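Local coordinates for DUF1116 domain-containing protein (Enterococcus faecalis, PDB 3CLQ) that is of unknown function but is probably related to AllG, a subunit of oxamate carbamoyltransferase, at residues B[60-72]-B[139-153]. Sequence-based numbering, arbitrary orientation.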
ATOM      1  N   GLY B  60      26.530 -10.360 -22.124  1.00 56.27           N
ATOM      2  CA  GLY B  60      27.287 -10.381 -20.882  1.00 56.44           C
ATOM      3  C   GLY B  60      26.487 -10.882 -19.687  1.00 56.85           C
ATOM      4  O   GLY B  60      26.679 -12.007 -19.237  1.00 57.20           O
ATOM      5  N   PRO B  61      25.570 -10.054 -19.168  1.00 56.45           N
ATOM      6  CA  PRO B  61      24.879 -10.393 -17.932  1.00 57.00           C
ATOM      7  C   PRO B  61      24.155 -11.756 -17.929  1.00 57.71           C
ATOM      8  O   PRO B  61      24.104 -12.421 -16.886  1.00 57.52           O
ATOM      9  CB  PRO B  61      23.875  -9.248 -17.773  1.00 56.92           C
ATOM     10  CG  PRO B  61      24.480  -8.119 -18.519  1.00 56.89           C
ATOM     11  CD  PRO B  61      25.143  -8.751 -19.699  1.00 56.16           C
HETATM   12  N   MSE B  62      23.595 -12.165 -19.064  1.00 58.04           N
HETATM   13  CA  MSE B  62      22.841 -13.417 -19.118  1.00 58.63           C
HETATM   14  C   MSE B  62      23.741 -14.651 -19.166  1.00 57.65           C
HETATM   15  O   MSE B  62      23.380 -15.706 -18.635  1.00 57.49           O
HETATM   16  CB  MSE B  62      21.880 -13.428 -20.300  1.00 59.07           C
HETATM   17  CG  MSE B  62      20.934 -14.617 -20.281  1.00 60.22           C
HETATM   18 SE   MSE B  62      19.721 -14.695 -21.820  0.75 62.42          SE
HETATM   19  CE  MSE B  62      18.382 -13.358 -21.273  1.00 59.90           C
ATOM     20  N   LYS B  63      24.901 -14.535 -19.808  1.00 56.24           N
ATOM     21  CA  LYS B  63      25.887 -15.616 -19.732  1.00 55.79           C
ATOM     22  C   LYS B  63      26.316 -15.839 -18.282  1.00 55.47           C
ATOM     23  O   LYS B  63      26.426 -16.971 -17.829  1.00 56.08           O
ATOM     24  CB  LYS B  63      27.110 -15.353 -20.614  1.00 55.20           C
ATOM     25  CG  LYS B  63      26.844 -15.480 -22.095  1.00 54.64           C
ATOM     26  CD  LYS B  63      28.097 -15.889 -22.820  1.00 54.13           C
ATOM     27  CE  LYS B  63      27.845 -15.994 -24.300  1.00 53.96           C
ATOM     28  NZ  LYS B  63      28.327 -14.791 -25.033  1.00 53.71           N
ATOM     29  N   GLY B  64      26.550 -14.760 -17.551  1.00 54.71           N
ATOM     30  CA  GLY B  64      26.860 -14.881 -16.139  1.00 54.50           C
ATOM     31  C   GLY B  64      25.750 -15.607 -15.403  1.00 54.41           C
ATOM     32  O   GLY B  64      25.991 -16.328 -14.440  1.00 54.90           O
ATOM     33  N   ALA B  65      24.520 -15.418 -15.859  1.00 54.27           N
ATOM     34  CA  ALA B  65      23.379 -16.069 -15.235  1.00 53.50           C
ATOM     35  C   ALA B  65      23.408 -17.580 -15.460  1.00 53.40           C
ATOM     36  O   ALA B  65      23.378 -18.344 -14.509  1.00 53.99           O
ATOM     37  CB  ALA B  65      22.100 -15.484 -15.742  1.00 52.92           C
ATOM     38  N   VAL B  66      23.487 -18.033 -16.703  1.00 52.89           N
ATOM     39  CA  VAL B  66      23.526 -19.480 -16.895  1.00 52.95           C
ATOM     40  C   VAL B  66      24.690 -20.113 -16.124  1.00 52.38           C
ATOM     41  O   VAL B  66      24.628 -21.276 -15.733  1.00 52.74           O
ATOM     42  CB  VAL B  66      23.588 -19.902 -18.386  1.00 52.98           C
ATOM     43  CG1 VAL B  66      22.557 -19.116 -19.205  1.00 53.05           C
ATOM     44  CG2 VAL B  66      24.962 -19.698 -18.919  1.00 52.35           C
ATOM     45  N   GLN B  67      25.742 -19.340 -15.891  1.00 51.64           N
ATOM     46  CA  GLN B  67      26.935 -19.870 -15.238  1.00 51.22           C
ATOM     47  C   GLN B  67      26.736 -20.069 -13.751  1.00 50.79           C
ATOM     48  O   GLN B  67      27.133 -21.098 -13.194  1.00 49.87           O
ATOM     49  CB  GLN B  67      28.136 -18.954 -15.484  1.00 51.12           C
ATOM     50  CG  GLN B  67      28.848 -19.247 -16.801  1.00 50.54           C
ATOM     51  CD  GLN B  67      29.667 -18.074 -17.275  1.00 50.30           C
ATOM     52  OE1 GLN B  67      30.182 -17.292 -16.468  1.00 50.41           O
ATOM     53  NE2 GLN B  67      29.785 -17.931 -18.592  1.00 49.97           N
ATOM     54  N   GLY B  68      26.125 -19.071 -13.116  1.00 50.68           N
ATOM     55  CA  GLY B  68      25.857 -19.134 -11.692  1.00 50.41           C
ATOM     56  C   GLY B  68      24.899 -20.283 -11.510  1.00 50.56           C
ATOM     57  O   GLY B  68      25.055 -21.106 -10.612  1.00 50.70           O
ATOM     58  N   ALA B  69      23.924 -20.351 -12.406  1.00 50.72           N
ATOM     59  CA  ALA B  69      22.883 -21.358 -12.333  1.00 50.86           C
ATOM     60  C   ALA B  69      23.509 -22.731 -12.391  1.00 50.68           C
ATOM     61  O   ALA B  69      23.239 -23.587 -11.540  1.00 50.85           O
ATOM     62  CB  ALA B  69      21.904 -21.188 -13.479  1.00 51.04           C
ATOM     63  N   LEU B  70      24.348 -22.933 -13.397  1.00 49.79           N
ATOM     64  CA  LEU B  70      24.972 -24.221 -13.594  1.00 49.51           C
ATOM     65  C   LEU B  70      25.746 -24.657 -12.358  1.00 49.45           C
ATOM     66  O   LEU B  70      25.669 -25.818 -11.945  1.00 49.50           O
ATOM     67  CB  LEU B  70      25.856 -24.193 -14.840  1.00 49.83           C
ATOM     68  CG  LEU B  70      25.326 -24.866 -16.125  1.00 49.77           C
ATOM     69  CD1 LEU B  70      23.880 -25.357 -16.043  1.00 49.60           C
ATOM     70  CD2 LEU B  70      25.520 -23.979 -17.341  1.00 50.02           C
ATOM     71  N   VAL B  71      26.472 -23.726 -11.747  1.00 49.70           N
ATOM     72  CA  VAL B  71      27.205 -24.064 -10.535  1.00 50.77           C
ATOM     73  C   VAL B  71      26.246 -24.507  -9.443  1.00 50.97           C
ATOM     74  O   VAL B  71      26.501 -25.477  -8.741  1.00 51.15           O
ATOM     75  CB  VAL B  71      28.108 -22.909 -10.044  1.00 51.23           C
ATOM     76  CG1 VAL B  71      28.676 -23.223  -8.642  1.00 51.41           C
ATOM     77  CG2 VAL B  71      29.253 -22.683 -11.038  1.00 51.79           C
ATOM     78  N   PHE B  72      25.132 -23.793  -9.312  1.00 51.79           N
ATOM     79  CA  PHE B  72      24.110 -24.136  -8.329  1.00 51.86           C
ATOM     80  C   PHE B  72      23.488 -25.522  -8.590  1.00 52.04           C
ATOM     81  O   PHE B  72      23.462 -26.379  -7.699  1.00 51.12           O
ATOM     82  CB  PHE B  72      23.063 -23.025  -8.274  1.00 51.81           C
ATOM     83  CG  PHE B  72      21.726 -23.458  -7.741  1.00 51.81           C
ATOM     84  CD1 PHE B  72      21.481 -23.467  -6.375  1.00 51.84           C
ATOM     85  CD2 PHE B  72      20.703 -23.822  -8.614  1.00 51.28           C
ATOM     86  CE1 PHE B  72      20.249 -23.847  -5.888  1.00 51.53           C
ATOM     87  CE2 PHE B  72      19.479 -24.212  -8.134  1.00 51.18           C
ATOM     88  CZ  PHE B  72      19.248 -24.223  -6.765  1.00 51.36           C
ATOM     89  N   LEU B 139      21.612 -12.914  -9.007  1.00 54.42           N
ATOM     90  CA  LEU B 139      21.747 -13.700 -10.224  1.00 53.52           C
ATOM     91  C   LEU B 139      21.020 -13.137 -11.440  1.00 52.82           C
ATOM     92  O   LEU B 139      21.550 -13.159 -12.555  1.00 53.22           O
ATOM     93  CB  LEU B 139      21.252 -15.123  -9.998  1.00 53.51           C
ATOM     94  CG  LEU B 139      21.368 -15.957 -11.278  1.00 53.51           C
ATOM     95  CD1 LEU B 139      22.740 -16.609 -11.360  1.00 52.57           C
ATOM     96  CD2 LEU B 139      20.250 -17.010 -11.387  1.00 53.54           C
ATOM     97  N   ARG B 140      19.808 -12.646 -11.248  1.00 51.40           N
ATOM     98  CA  ARG B 140      19.041 -12.150 -12.391  1.00 51.29           C
ATOM     99  C   ARG B 140      19.739 -10.988 -13.134  1.00 51.00           C
ATOM    100  O   ARG B 140      19.336 -10.629 -14.253  1.00 51.43           O
ATOM    101  CB  ARG B 140      17.606 -11.790 -11.999  1.00 50.82           C
ATOM    102  CG  ARG B 140      17.459 -10.463 -11.311  1.00 51.31           C
ATOM    103  CD  ARG B 140      16.040 -10.305 -10.788  1.00 52.06           C
ATOM    104  NE  ARG B 140      16.024  -9.639  -9.487  1.00 53.15           N
ATOM    105  CZ  ARG B 140      15.672  -8.373  -9.305  1.00 54.32           C
ATOM    106  NH1 ARG B 140      15.279  -7.620 -10.330  1.00 55.13           N
ATOM    107  NH2 ARG B 140      15.699  -7.854  -8.093  1.00 54.84           N
ATOM    108  N   PHE B 141      20.786 -10.430 -12.523  1.00 49.44           N
ATOM    109  CA  PHE B 141      21.584  -9.369 -13.143  1.00 48.26           C
ATOM    110  C   PHE B 141      22.952  -9.912 -13.508  1.00 47.83           C
ATOM    111  O   PHE B 141      23.844  -9.160 -13.886  1.00 46.97           O
ATOM    112  CB  PHE B 141      21.764  -8.169 -12.206  1.00 48.33           C
ATOM    113  CG  PHE B 141      20.536  -7.334 -12.035  1.00 48.26           C
ATOM    114  CD1 PHE B 141      20.002  -6.636 -13.109  1.00 48.30           C
ATOM    115  CD2 PHE B 141      19.916  -7.237 -10.794  1.00 48.54           C
ATOM    116  CE1 PHE B 141      18.859  -5.850 -12.955  1.00 48.71           C
ATOM    117  CE2 PHE B 141      18.777  -6.452 -10.624  1.00 48.37           C
ATOM    118  CZ  PHE B 141      18.247  -5.754 -11.708  1.00 48.29           C
ATOM    119  N   GLY B 142      23.122 -11.220 -13.358  1.00 47.38           N
ATOM    120  CA  GLY B 142      24.298 -11.893 -13.887  1.00 47.39           C
ATOM    121  C   GLY B 142      25.403 -12.157 -12.885  1.00 47.36           C
ATOM    122  O   GLY B 142      26.423 -12.753 -13.246  1.00 46.70           O
ATOM    123  N   ALA B 143      25.199 -11.730 -11.631  1.00 46.87           N
ATOM    124  CA  ALA B 143      26.204 -11.896 -10.572  1.00 46.60           C
ATOM    125  C   ALA B 143      26.329 -13.356 -10.129  1.00 46.92           C
ATOM    126  O   ALA B 143      25.327 -14.055 -10.015  1.00 46.90           O
ATOM    127  CB  ALA B 143      25.871 -11.014  -9.394  1.00 46.04           C
ATOM    128  N   ASN B 144      27.552 -13.822  -9.883  1.00 47.67           N
ATOM    129  CA  ASN B 144      27.757 -15.230  -9.479  1.00 48.59           C
ATOM    130  C   ASN B 144      28.939 -15.507  -8.557  1.00 49.28           C
ATOM    131  O   ASN B 144      29.722 -16.400  -8.817  1.00 49.69           O
ATOM    132  CB  ASN B 144      27.785 -16.176 -10.694  1.00 47.39           C
ATOM    133  CG  ASN B 144      28.502 -15.573 -11.890  1.00 47.43           C
ATOM    134  OD1 ASN B 144      29.624 -15.094 -11.782  1.00 47.35           O
ATOM    135  ND2 ASN B 144      27.855 -15.604 -13.038  1.00 47.70           N
ATOM    136  N   ASP B 145      29.052 -14.735  -7.481  1.00 51.15           N
ATOM    137  CA  ASP B 145      29.952 -15.048  -6.375  1.00 52.67           C
ATOM    138  C   ASP B 145      29.578 -16.349  -5.691  1.00 53.47           C
ATOM    139  O   ASP B 145      28.536 -16.947  -5.973  1.00 54.31           O
ATOM    140  CB  ASP B 145      29.824 -13.981  -5.296  1.00 53.22           C
ATOM    141  CG  ASP B 145      30.408 -12.675  -5.708  1.00 53.91           C
ATOM    142  OD1 ASP B 145      31.600 -12.642  -6.078  1.00 54.34           O
ATOM    143  OD2 ASP B 145      29.671 -11.675  -5.645  1.00 54.28           O
ATOM    144  N   GLN B 146      30.416 -16.757  -4.746  1.00 53.60           N
ATOM    145  CA  GLN B 146      29.998 -17.698  -3.739  1.00 53.47           C
ATOM    146  C   GLN B 146      28.743 -17.127  -3.059  1.00 53.97           C
ATOM    147  O   GLN B 146      27.721 -17.815  -2.935  1.00 54.48           O
ATOM    148  CB  GLN B 146      31.109 -17.915  -2.714  1.00 53.68           C
ATOM    149  CG  GLN B 146      31.507 -19.380  -2.512  1.00 53.36           C
ATOM    150  CD  GLN B 146      30.343 -20.360  -2.704  1.00 53.28           C
ATOM    151  OE1 GLN B 146      30.392 -21.249  -3.567  1.00 52.77           O
ATOM    152  NE2 GLN B 146      29.297 -20.201  -1.897  1.00 52.90           N
ATOM    153  N   SER B 147      28.773 -15.862  -2.652  1.00 53.56           N
ATOM    154  CA  SER B 147      27.618 -15.359  -1.910  1.00 52.68           C
ATOM    155  C   SER B 147      26.300 -15.672  -2.630  1.00 53.61           C
ATOM    156  O   SER B 147      25.379 -16.228  -2.027  1.00 54.94           O
ATOM    157  CB  SER B 147      27.757 -13.883  -1.503  1.00 51.73           C
ATOM    158  OG  SER B 147      27.989 -13.025  -2.594  1.00 51.03           O
ATOM    159  N   VAL B 148      26.215 -15.352  -3.918  1.00 53.75           N
ATOM    160  CA  VAL B 148      25.003 -15.616  -4.709  1.00 53.27           C
ATOM    161  C   VAL B 148      24.588 -17.084  -4.779  1.00 53.49           C
ATOM    162  O   VAL B 148      23.404 -17.411  -4.675  1.00 53.41           O
ATOM    163  CB  VAL B 148      25.148 -15.126  -6.161  1.00 53.15           C
ATOM    164  CG1 VAL B 148      24.062 -15.731  -7.047  1.00 52.36           C
ATOM    165  CG2 VAL B 148      25.114 -13.612  -6.212  1.00 52.83           C
ATOM    166  N   VAL B 149      25.545 -17.980  -4.987  1.00 54.04           N
ATOM    167  CA  VAL B 149      25.172 -19.391  -5.028  1.00 53.95           C
ATOM    168  C   VAL B 149      24.684 -19.896  -3.660  1.00 53.99           C
ATOM    169  O   VAL B 149      23.735 -20.671  -3.600  1.00 53.88           O
ATOM    170  CB  VAL B 149      26.267 -20.279  -5.627  1.00 53.60           C
ATOM    171  CG1 VAL B 149      27.593 -19.982  -4.985  1.00 54.07           C
ATOM    172  CG2 VAL B 149      25.900 -21.746  -5.472  1.00 53.68           C
ATOM    173  N   ASP B 150      25.310 -19.431  -2.576  1.00 54.13           N
ATOM    174  CA  ASP B 150      24.816 -19.696  -1.224  1.00 54.63           C
ATOM    175  C   ASP B 150      23.345 -19.282  -1.031  1.00 54.34           C
ATOM    176  O   ASP B 150      22.531 -20.080  -0.565  1.00 54.26           O
ATOM    177  CB  ASP B 150      25.660 -18.970  -0.181  1.00 55.52           C
ATOM    178  CG  ASP B 150      27.093 -19.411  -0.178  1.00 56.79           C
ATOM    179  OD1 ASP B 150      27.367 -20.626  -0.251  1.00 56.98           O
ATOM    180  OD2 ASP B 150      27.967 -18.531  -0.092  1.00 58.07           O
ATOM    181  N   ARG B 151      23.009 -18.039  -1.359  1.00 53.54           N
ATOM    182  CA  ARG B 151      21.627 -17.588  -1.230  1.00 53.39           C
ATOM    183  C   ARG B 151      20.646 -18.411  -2.064  1.00 53.55           C
ATOM    184  O   ARG B 151      19.534 -18.699  -1.620  1.00 53.54           O
ATOM    185  CB  ARG B 151      21.483 -16.130  -1.609  1.00 53.12           C
ATOM    186  CG  ARG B 151      20.034 -15.621  -1.497  1.00 53.88           C
ATOM    187  CD  ARG B 151      20.040 -14.143  -1.694  1.00 54.16           C
ATOM    188  NE  ARG B 151      21.352 -13.664  -1.281  1.00 56.07           N
ATOM    189  CZ  ARG B 151      21.569 -12.705  -0.388  1.00 57.52           C
ATOM    190  NH1 ARG B 151      20.550 -12.059   0.187  1.00 58.28           N
ATOM    191  NH2 ARG B 151      22.820 -12.373  -0.095  1.00 58.12           N
ATOM    192  N   LEU B 152      21.050 -18.770  -3.277  1.00 53.54           N
ATOM    193  CA  LEU B 152      20.256 -19.663  -4.102  1.00 53.79           C
ATOM    194  C   LEU B 152      19.971 -21.005  -3.410  1.00 54.18           C
ATOM    195  O   LEU B 152      18.877 -21.565  -3.549  1.00 53.36           O
ATOM    196  CB  LEU B 152      20.963 -19.926  -5.430  1.00 54.01           C
ATOM    197  CG  LEU B 152      20.637 -18.999  -6.591  1.00 54.27           C
ATOM    198  CD1 LEU B 152      20.139 -19.860  -7.729  1.00 54.60           C
ATOM    199  CD2 LEU B 152      19.560 -17.989  -6.238  1.00 54.42           C
ATOM    200  N   ILE B 153      20.964 -21.527  -2.691  1.00 54.47           N
ATOM    201  CA  ILE B 153      20.822 -22.797  -1.970  1.00 55.66           C
ATOM    202  C   ILE B 153      19.941 -22.644  -0.733  1.00 56.57           C
ATOM    203  O   ILE B 153      19.123 -23.512  -0.421  1.00 56.25           O
ATOM    204  CB  ILE B 153      22.196 -23.374  -1.573  1.00 55.54           C
ATOM    205  CG1 ILE B 153      22.944 -23.820  -2.824  1.00 55.31           C
ATOM    206  CG2 ILE B 153      22.050 -24.548  -0.608  1.00 55.35           C
ATOM    207  CD1 ILE B 153      24.415 -23.930  -2.624  1.00 55.09           C
TER
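Phe72 lies against the first turns of helix 146-168 and packs on Leu152, Ile153 and Val149. Segments 60-72 and 146-153 cross at -57°, their axes 9.8 Å apart at closest approach. The CG of Phe72 is anti to the backbone N (chi1 157°), which carries the ring over to this second helix. Leu152 CD1 sits over one ring face, 4.0 Å from the centroid of the Phe72 ring, in a CH-pi contact. It stands 14° off the ring normal. The two side chains cross at about a right angle. Ile153 comes to the ring edge instead, with its CG1 3.9 Å from Phe72 CD1. Val149 turns one methyl to the base of the same residue: its CG2 is 4.2 Å from Phe72 CB.

The other end of helix 60-73 rests on the chain that leads into helix 146-168. Gly64 and Gly68 form a GxxxG pattern on one face of helix 60-73, where the 3-10 turn and the loop pack closely. Gly64 CA lies near Gly142 O, and Gly68 CA against Leu139 CD1 and Asn144 CB. Gly142 adopts a positive phi, and its CA lies near Pro61 O.

Leu139 reaches helix 60-73 with one methyl. Its CG is anti to the backbone N, and CD1 ends 3.7 Å from Ala65 O. Asn144 lies alongside the helix, its CB 3.7 Å from Gly68 CA. Asn144 ND2 points to Gly64 O, but the modelled 2.4 Å is too short for the details of this hydrogen bond to be trusted. Gly64 O also accepts the helix bond from Gly68 N. Leu79 of helix 79-87 touches the Asn144 side chain, and Val71 too. Glu133 accepts a hydrogen bond from Leu139 N, at the start of the 3-10 turn 139-141.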